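Local structure of geranyltranstransferase (3NPK) at residues A[136-141]-A[176-181]; A[182-187]-A[199-204]. The protein probably catalyses the condensation of geranyl diphosphate with isopentenyl diphosphate to form farnesyl diphosphate, releasing pyrophosphate in isoprenoid biosynthesis. One frame throughout, in Å; residues are numbered along the deposited sequence.

Contact 1: A[136-141]-A[176-181]; sequences KTLAFN and ARLIAA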
ATOM      1  N   LYS A 136     -11.653   0.577  -2.957  1.00  8.25           N
ATOM      2  CA  LYS A 136     -12.071   1.654  -2.062  1.00  8.29           C
ATOM      3  C   LYS A 136     -12.255   1.141  -0.649  1.00  8.56           C
ATOM      4  O   LYS A 136     -11.812   1.776   0.308  1.00  9.98           O
ATOM      5  CB  LYS A 136     -13.380   2.299  -2.535  1.00  9.84           C
ATOM      6  CG  LYS A 136     -13.269   3.090  -3.810  1.00 10.39           C
ATOM      7  CD  LYS A 136     -14.638   3.600  -4.273  1.00 11.75           C
ATOM      8  CE  LYS A 136     -14.486   4.570  -5.441  1.00 13.11           C
ATOM      9  NZ  LYS A 136     -15.808   5.051  -5.941  1.00 14.99           N
ATOM     10  N   THR A 137     -12.904  -0.011  -0.507  1.00  8.50           N
ATOM     11  CA  THR A 137     -13.161  -0.548   0.827  1.00  8.42           C
ATOM     12  C   THR A 137     -11.860  -0.941   1.527  1.00  9.29           C
ATOM     13  O   THR A 137     -11.637  -0.632   2.713  1.00  9.90           O
ATOM     14  CB  THR A 137     -14.123  -1.739   0.761  1.00  9.19           C
ATOM     15  OG1 THR A 137     -15.363  -1.279   0.195  1.00  9.88           O
ATOM     16  CG2 THR A 137     -14.391  -2.313   2.152  1.00 10.72           C
ATOM     17  N   LEU A 138     -10.990  -1.625   0.799  1.00  8.37           N
ATOM     18  CA  LEU A 138      -9.742  -2.062   1.421  1.00  8.63           C
ATOM     19  C   LEU A 138      -8.840  -0.886   1.775  1.00  8.24           C
ATOM     20  O   LEU A 138      -8.286  -0.840   2.879  1.00  8.62           O
ATOM     21  CB  LEU A 138      -8.989  -3.026   0.515  1.00  8.40           C
ATOM     22  CG  LEU A 138      -7.766  -3.699   1.151  1.00  9.35           C
ATOM     23  CD1 LEU A 138      -8.162  -4.522   2.377  1.00 10.68           C
ATOM     24  CD2 LEU A 138      -7.095  -4.597   0.099  1.00 11.13           C
ATOM     25  N   ALA A 139      -8.665   0.060   0.852  1.00  7.10           N
ATOM     26  CA  ALA A 139      -7.732   1.165   1.113  1.00  7.12           C
ATOM     27  C   ALA A 139      -8.247   2.108   2.208  1.00  9.14           C
ATOM     28  O   ALA A 139      -7.462   2.679   2.963  1.00  9.37           O
ATOM     29  CB  ALA A 139      -7.430   1.950  -0.167  1.00  8.75           C
ATOM     30  N   PHE A 140      -9.562   2.269   2.293  1.00  8.91           N
ATOM     31  CA  PHE A 140     -10.134   3.080   3.363  1.00  8.93           C
ATOM     32  C   PHE A 140      -9.885   2.410   4.708  1.00  9.28           C
ATOM     33  O   PHE A 140      -9.317   3.013   5.628  1.00 10.29           O
ATOM     34  CB  PHE A 140     -11.642   3.284   3.148  1.00  8.79           C
ATOM     35  CG  PHE A 140     -12.295   4.131   4.206  1.00 10.25           C
ATOM     36  CD1 PHE A 140     -12.831   3.556   5.357  1.00 11.61           C
ATOM     37  CD2 PHE A 140     -12.375   5.498   4.038  1.00 11.30           C
ATOM     38  CE1 PHE A 140     -13.449   4.344   6.323  1.00 12.38           C
ATOM     39  CE2 PHE A 140     -12.994   6.299   5.007  1.00 12.71           C
ATOM     40  CZ  PHE A 140     -13.529   5.719   6.136  1.00 12.50           C
ATOM     41  N   ASN A 141     -10.271   1.144   4.822  1.00  8.41           N
ATOM     42  CA  ASN A 141     -10.211   0.470   6.117  1.00  8.16           C
ATOM     43  C   ASN A 141      -8.821   0.039   6.572  1.00  8.48           C
ATOM     44  O   ASN A 141      -8.573  -0.069   7.782  1.00  9.82           O
ATOM     45  CB  ASN A 141     -11.195  -0.700   6.149  1.00  8.32           C
ATOM     46  CG  ASN A 141     -12.633  -0.215   6.170  1.00  9.44           C
ATOM     47  OD1 ASN A 141     -13.104   0.293   7.183  1.00 10.04           O
ATOM     48  ND2 ASN A 141     -13.316  -0.325   5.041  1.00  9.48           N
ATOM     49  N   ALA A 176     -10.965  -3.397  14.218  1.00  9.44           N
ATOM     50  CA  ALA A 176     -12.349  -3.704  13.840  1.00  9.23           C
ATOM     51  C   ALA A 176     -12.658  -3.314  12.398  1.00  8.90           C
ATOM     52  O   ALA A 176     -13.407  -4.006  11.721  1.00  9.55           O
ATOM     53  CB  ALA A 176     -13.349  -3.048  14.783  1.00 10.28           C
ATOM     54  N   ARG A 177     -12.096  -2.205  11.923  1.00  9.42           N
ATOM     55  CA  ARG A 177     -12.451  -1.756  10.580  1.00  9.29           C
ATOM     56  C   ARG A 177     -12.025  -2.740   9.494  1.00  9.75           C
ATOM     57  O   ARG A 177     -12.750  -2.937   8.535  1.00 10.29           O
ATOM     58  CB  ARG A 177     -11.973  -0.323  10.303  1.00 10.67           C
ATOM     59  CG  ARG A 177     -12.957   0.718  10.892  1.00 12.50           C
ATOM     60  CD  ARG A 177     -12.671   2.146  10.476  1.00 14.37           C
ATOM     61  NE  ARG A 177     -13.652   3.045  11.077  1.00 14.55           N
ATOM     62  CZ  ARG A 177     -13.805   4.327  10.765  1.00 17.69           C
ATOM     63  NH1 ARG A 177     -13.032   4.900   9.855  1.00 17.93           N
ATOM     64  NH2 ARG A 177     -14.752   5.031  11.367  1.00 19.50           N
ATOM     65  N   LEU A 178     -10.866  -3.378   9.652  1.00  9.56           N
ATOM     66  CA  LEU A 178     -10.420  -4.355   8.657  1.00  9.83           C
ATOM     67  C   LEU A 178     -11.274  -5.637   8.688  1.00  9.89           C
ATOM     68  O   LEU A 178     -11.530  -6.247   7.643  1.00 10.48           O
ATOM     69  CB  LEU A 178      -8.930  -4.682   8.832  1.00 10.30           C
ATOM     70  CG  LEU A 178      -8.324  -5.484   7.666  1.00 10.21           C
ATOM     71  CD1 LEU A 178      -8.419  -4.731   6.361  1.00 11.59           C
ATOM     72  CD2 LEU A 178      -6.878  -5.857   7.953  1.00 11.29           C
ATOM     73  N   ILE A 179     -11.725  -6.041   9.880  1.00  9.28           N
ATOM     74  CA  ILE A 179     -12.660  -7.164  10.016  1.00  9.15           C
ATOM     75  C   ILE A 179     -14.004  -6.838   9.347  1.00  8.85           C
ATOM     76  O   ILE A 179     -14.544  -7.640   8.566  1.00 10.57           O
ATOM     77  CB  ILE A 179     -12.839  -7.558  11.505  1.00  9.99           C
ATOM     78  CG1 ILE A 179     -11.537  -8.190  12.016  1.00 10.93           C
ATOM     79  CG2 ILE A 179     -14.006  -8.512  11.695  1.00 10.08           C
ATOM     80  CD1 ILE A 179     -11.418  -8.270  13.515  1.00 11.29           C
ATOM     81  N   ALA A 180     -14.529  -5.653   9.627  1.00  9.05           N
ATOM     82  CA  ALA A 180     -15.744  -5.176   8.956  1.00  8.76           C
ATOM     83  C   ALA A 180     -15.552  -5.117   7.435  1.00  8.69           C
ATOM     84  O   ALA A 180     -16.445  -5.484   6.652  1.00  9.65           O
ATOM     85  CB  ALA A 180     -16.136  -3.792   9.501  1.00  9.21           C
ATOM     86  N   ALA A 181     -14.382  -4.657   7.008  1.00  8.97           N
ATOM     87  CA  ALA A 181     -14.093  -4.582   5.575  1.00  9.02           C
ATOM     88  C   ALA A 181     -14.122  -5.963   4.918  1.00  8.55           C
ATOM     89  O   ALA A 181     -14.597  -6.107   3.803  1.00 10.43           O
ATOM     90  CB  ALA A 181     -12.734  -3.916   5.332  1.00  9.82           C
TER
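Segments 136-141 and 176-181 run nearly antiparallel, 171° between their directions and 9.3 Å between their axes, and the side chain of N141 is wedged into the buried part of the interface. Its CG lies beside its own backbone N, so the amide turns back along the helix: N141 ND2 donates to T137 O at 2.9 Å (149° at the hydrogen), meeting a lone pair of the oxygen that also receives N141 N. N141 ND2 passes 3.6 Å from A181 CB, a methyl that also meets T137 CG2 at 3.9 Å. N141 OD1 comes within 3.4 Å of R177 CB, and it accepts from Y201 OH on helix 194-220. On another flank L138 and L178 lie side by side, CD1 to CD1 4.0 Å, and both touch L69 and I72 of helix 59-80. The partly exposed side is thinner, F140 burying 29 Å² against 80 Å² for N141: NH1 of the extended R177 chain lies 3.6 Å from F140 CE1, oblique to the ring with planes 21° apart, and makes a weak hydrogen bond to N145 O. With a partner at each end, the buried N141 amide probably has its oxygen and nitrogen orientation fixed.

Contact 2: A[182-187]-A[199-204]; sequences ALKMGC and QIYKLG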
ATOM      1  N   ALA A 182     -13.611  -6.981   5.606  1.00  9.12           N
ATOM      2  CA  ALA A 182     -13.612  -8.319   5.029  1.00 10.04           C
ATOM      3  C   ALA A 182     -15.035  -8.761   4.721  1.00  8.87           C
ATOM      4  O   ALA A 182     -15.321  -9.286   3.638  1.00 10.16           O
ATOM      5  CB  ALA A 182     -12.955  -9.294   5.982  1.00  9.76           C
ATOM      6  N   LEU A 183     -15.934  -8.559   5.681  1.00  8.43           N
ATOM      7  CA  LEU A 183     -17.345  -8.900   5.484  1.00  8.75           C
ATOM      8  C   LEU A 183     -17.967  -8.054   4.371  1.00  8.63           C
ATOM      9  O   LEU A 183     -18.640  -8.595   3.487  1.00  9.50           O
ATOM     10  CB  LEU A 183     -18.124  -8.714   6.785  1.00  9.78           C
ATOM     11  CG  LEU A 183     -17.799  -9.771   7.835  1.00  9.88           C
ATOM     12  CD1 LEU A 183     -18.239  -9.332   9.244  1.00 12.16           C
ATOM     13  CD2 LEU A 183     -18.429 -11.130   7.462  1.00 10.68           C
ATOM     14  N   LYS A 184     -17.732  -6.738   4.398  1.00  8.97           N
ATOM     15  CA  LYS A 184     -18.330  -5.854   3.391  1.00  8.69           C
ATOM     16  C   LYS A 184     -17.816  -6.188   1.985  1.00  8.96           C
ATOM     17  O   LYS A 184     -18.565  -6.158   1.015  1.00 10.13           O
ATOM     18  CB  LYS A 184     -18.059  -4.376   3.703  1.00 10.78           C
ATOM     19  CG  LYS A 184     -18.807  -3.430   2.740  1.00 15.19           C
ATOM     20  CD  LYS A 184     -18.680  -1.987   3.113  1.00 17.40           C
ATOM     21  CE  LYS A 184     -19.503  -1.132   2.128  1.00 19.17           C
ATOM     22  NZ  LYS A 184     -19.380   0.316   2.367  1.00 21.52           N
HETATM   23  N   MSE A 185     -16.538  -6.522   1.882  1.00  8.52           N
HETATM   24  CA  MSE A 185     -15.966  -6.900   0.597  1.00  8.10           C
HETATM   25  C   MSE A 185     -16.621  -8.179   0.043  1.00  8.00           C
HETATM   26  O   MSE A 185     -16.849  -8.297  -1.172  1.00  8.72           O
HETATM   27  CB  MSE A 185     -14.451  -7.053   0.733  1.00 10.18           C
HETATM   28  CG  MSE A 185     -13.797  -5.688   0.918  1.00 10.47           C
HETATM   29 SE   MSE A 185     -11.933  -5.748   1.458  1.00 15.28          SE
HETATM   30  CE  MSE A 185     -11.141  -6.095  -0.286  1.00 12.86           C
ATOM     31  N   GLY A 186     -16.938  -9.131   0.915  1.00  9.22           N
ATOM     32  CA  GLY A 186     -17.709 -10.291   0.465  1.00  9.77           C
ATOM     33  C   GLY A 186     -19.038  -9.841  -0.149  1.00  9.72           C
ATOM     34  O   GLY A 186     -19.462 -10.338  -1.204  1.00  9.81           O
ATOM     35  N   CYS A 187     -19.688  -8.878   0.489  1.00  9.69           N
ATOM     36  CA  CYS A 187     -20.964  -8.367  -0.009  1.00  9.94           C
ATOM     37  C   CYS A 187     -20.773  -7.684  -1.361  1.00  9.78           C
ATOM     38  O   CYS A 187     -21.597  -7.843  -2.283  1.00 10.90           O
ATOM     39  CB  CYS A 187     -21.574  -7.380   0.994  1.00 12.07           C
ATOM     40  SG  CYS A 187     -22.020  -8.107   2.580  1.00 12.81           S
ATOM     41  N   GLN A 199     -25.275  -3.193   7.088  1.00 11.33           N
ATOM     42  CA  GLN A 199     -25.573  -3.914   8.329  1.00 12.65           C
ATOM     43  C   GLN A 199     -24.469  -4.907   8.653  1.00 11.87           C
ATOM     44  O   GLN A 199     -24.083  -5.074   9.814  1.00 13.87           O
ATOM     45  CB  GLN A 199     -26.930  -4.624   8.246  1.00 15.91           C
ATOM     46  CG  GLN A 199     -28.078  -3.629   8.220  1.00 19.12           C
ATOM     47  CD  GLN A 199     -29.441  -4.280   8.217  1.00 24.25           C
ATOM     48  OE1 GLN A 199     -30.449  -3.613   8.457  1.00 28.25           O
ATOM     49  NE2 GLN A 199     -29.487  -5.580   7.931  1.00 24.22           N
ATOM     50  N   ILE A 200     -23.963  -5.570   7.620  1.00 10.24           N
ATOM     51  CA  ILE A 200     -22.930  -6.587   7.812  1.00 11.54           C
ATOM     52  C   ILE A 200     -21.585  -5.937   8.191  1.00 10.66           C
ATOM     53  O   ILE A 200     -20.859  -6.452   9.040  1.00 10.16           O
ATOM     54  CB  ILE A 200     -22.868  -7.499   6.558  1.00 13.79           C
ATOM     55  CG1 ILE A 200     -24.089  -8.427   6.536  1.00 16.20           C
ATOM     56  CG2 ILE A 200     -21.603  -8.305   6.512  1.00 16.95           C
ATOM     57  CD1 ILE A 200     -24.392  -9.040   5.156  1.00 17.73           C
ATOM     58  N   TYR A 201     -21.269  -4.788   7.602  1.00 10.50           N
ATOM     59  CA  TYR A 201     -20.092  -4.027   8.029  1.00 11.41           C
ATOM     60  C   TYR A 201     -20.192  -3.678   9.519  1.00 11.52           C
ATOM     61  O   TYR A 201     -19.241  -3.853  10.278  1.00 11.59           O
ATOM     62  CB  TYR A 201     -19.949  -2.771   7.180  1.00 10.20           C
ATOM     63  CG  TYR A 201     -18.739  -1.920   7.494  1.00 10.33           C
ATOM     64  CD1 TYR A 201     -17.529  -2.115   6.834  1.00  9.41           C
ATOM     65  CD2 TYR A 201     -18.811  -0.911   8.444  1.00 11.62           C
ATOM     66  CE1 TYR A 201     -16.424  -1.310   7.107  1.00  9.99           C
ATOM     67  CE2 TYR A 201     -17.713  -0.108   8.729  1.00 10.38           C
ATOM     68  CZ  TYR A 201     -16.523  -0.316   8.061  1.00  9.47           C
ATOM     69  OH  TYR A 201     -15.436   0.476   8.332  1.00 10.94           O
ATOM     70  N   LYS A 202     -21.360  -3.205   9.943  1.00 11.92           N
ATOM     71  CA  LYS A 202     -21.556  -2.854  11.348  1.00 12.91           C
ATOM     72  C   LYS A 202     -21.418  -4.061  12.272  1.00 12.73           C
ATOM     73  O   LYS A 202     -20.898  -3.944  13.384  1.00 13.62           O
ATOM     74  CB  LYS A 202     -22.906  -2.172  11.541  1.00 15.49           C
ATOM     75  CG  LYS A 202     -22.945  -0.791  10.946  1.00 19.76           C
ATOM     76  CD  LYS A 202     -24.282  -0.132  11.227  1.00 25.02           C
ATOM     77  CE  LYS A 202     -24.274   1.338  10.829  1.00 29.57           C
ATOM     78  NZ  LYS A 202     -25.245   2.140  11.634  1.00 32.58           N
ATOM     79  N   LEU A 203     -21.842  -5.232  11.810  1.00 12.74           N
ATOM     80  CA  LEU A 203     -21.635  -6.452  12.588  1.00 12.73           C
ATOM     81  C   LEU A 203     -20.141  -6.745  12.732  1.00 11.69           C
ATOM     82  O   LEU A 203     -19.673  -7.097  13.820  1.00 13.05           O
ATOM     83  CB  LEU A 203     -22.357  -7.630  11.941  1.00 14.73           C
ATOM     84  CG  LEU A 203     -22.027  -9.020  12.486  1.00 16.16           C
ATOM     85  CD1 LEU A 203     -22.464  -9.159  13.949  1.00 16.71           C
ATOM     86  CD2 LEU A 203     -22.702 -10.109  11.627  1.00 18.34           C
ATOM     87  N   GLY A 204     -19.386  -6.577  11.649  1.00 11.34           N
ATOM     88  CA  GLY A 204     -17.935  -6.724  11.735  1.00 11.63           C
ATOM     89  C   GLY A 204     -17.297  -5.798  12.767  1.00 10.92           C
ATOM     90  O   GLY A 204     -16.401  -6.211  13.511  1.00 12.54           O
TER
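The antiparallel hairpin of helices 164-189 and 194-220 brings segments 182-187 and 199-204 together, their axes 8.2 Å apart at closest approach and crossing at 160°. I200 carries much of the apolar packing. Its CG2, anti to the backbone N, abuts L183 CB at 3.5 Å, while CG1 takes the position beside the backbone N and delivers CD1 to C187 SG at 3.6 Å. The two branches thus meet residues one helical turn apart. L183 reaches onward with its own CD1, which rests 3.6 Å from G204 CA; with no side chain at G204, the methyl lies directly against the backbone.

Polyprenyl synthetases fold as a bundle of such helices, and here the next layer is helix 42-54, whose L46 and V50 meet L183 while V50 also touches C187. L192, in the turn between the two hairpin helices, touches both C187 and I200.

The other flank is only partly buried. K184 and Y201 both have CG anti to the backbone N, and they cross obliquely where K184 CD comes 3.9 Å from Y201 CD1. The extended lysine chain puts K184 NZ 5.9 Å from the centroid of the Y201 ring, 26° off its normal, a long cation-pi approach that gives at most a weak attraction. At the far end of the ring, the Y201 hydroxyl is hydrogen-bonded to N141 on helix 128-142.

Overall arrangement
From the N terminus, helix 128-142 supplies the first segment; after 34 residues, including helix 147-156, the chain returns on helix 164-189 and closes contact 1. The same helix then opens contact 2 at its next residue, and an excursion of 11 residues, around the turn at 190-193, closes it on helix 194-220. The two contacts follow in series, neither nesting nor crossing. Helix 164-189 thus joins 128-142 to 194-220, with contact centres 9 Å apart. They also meet directly: A180 CB lies 3.2 Å from Y201 O, and T137 CG2 lies 3.6 Å from M185 CG of the selenomethionine. Contact 1 lies nearer the bound pyrophosphate, about 9 Å away at L178, against about 14 Å at G204.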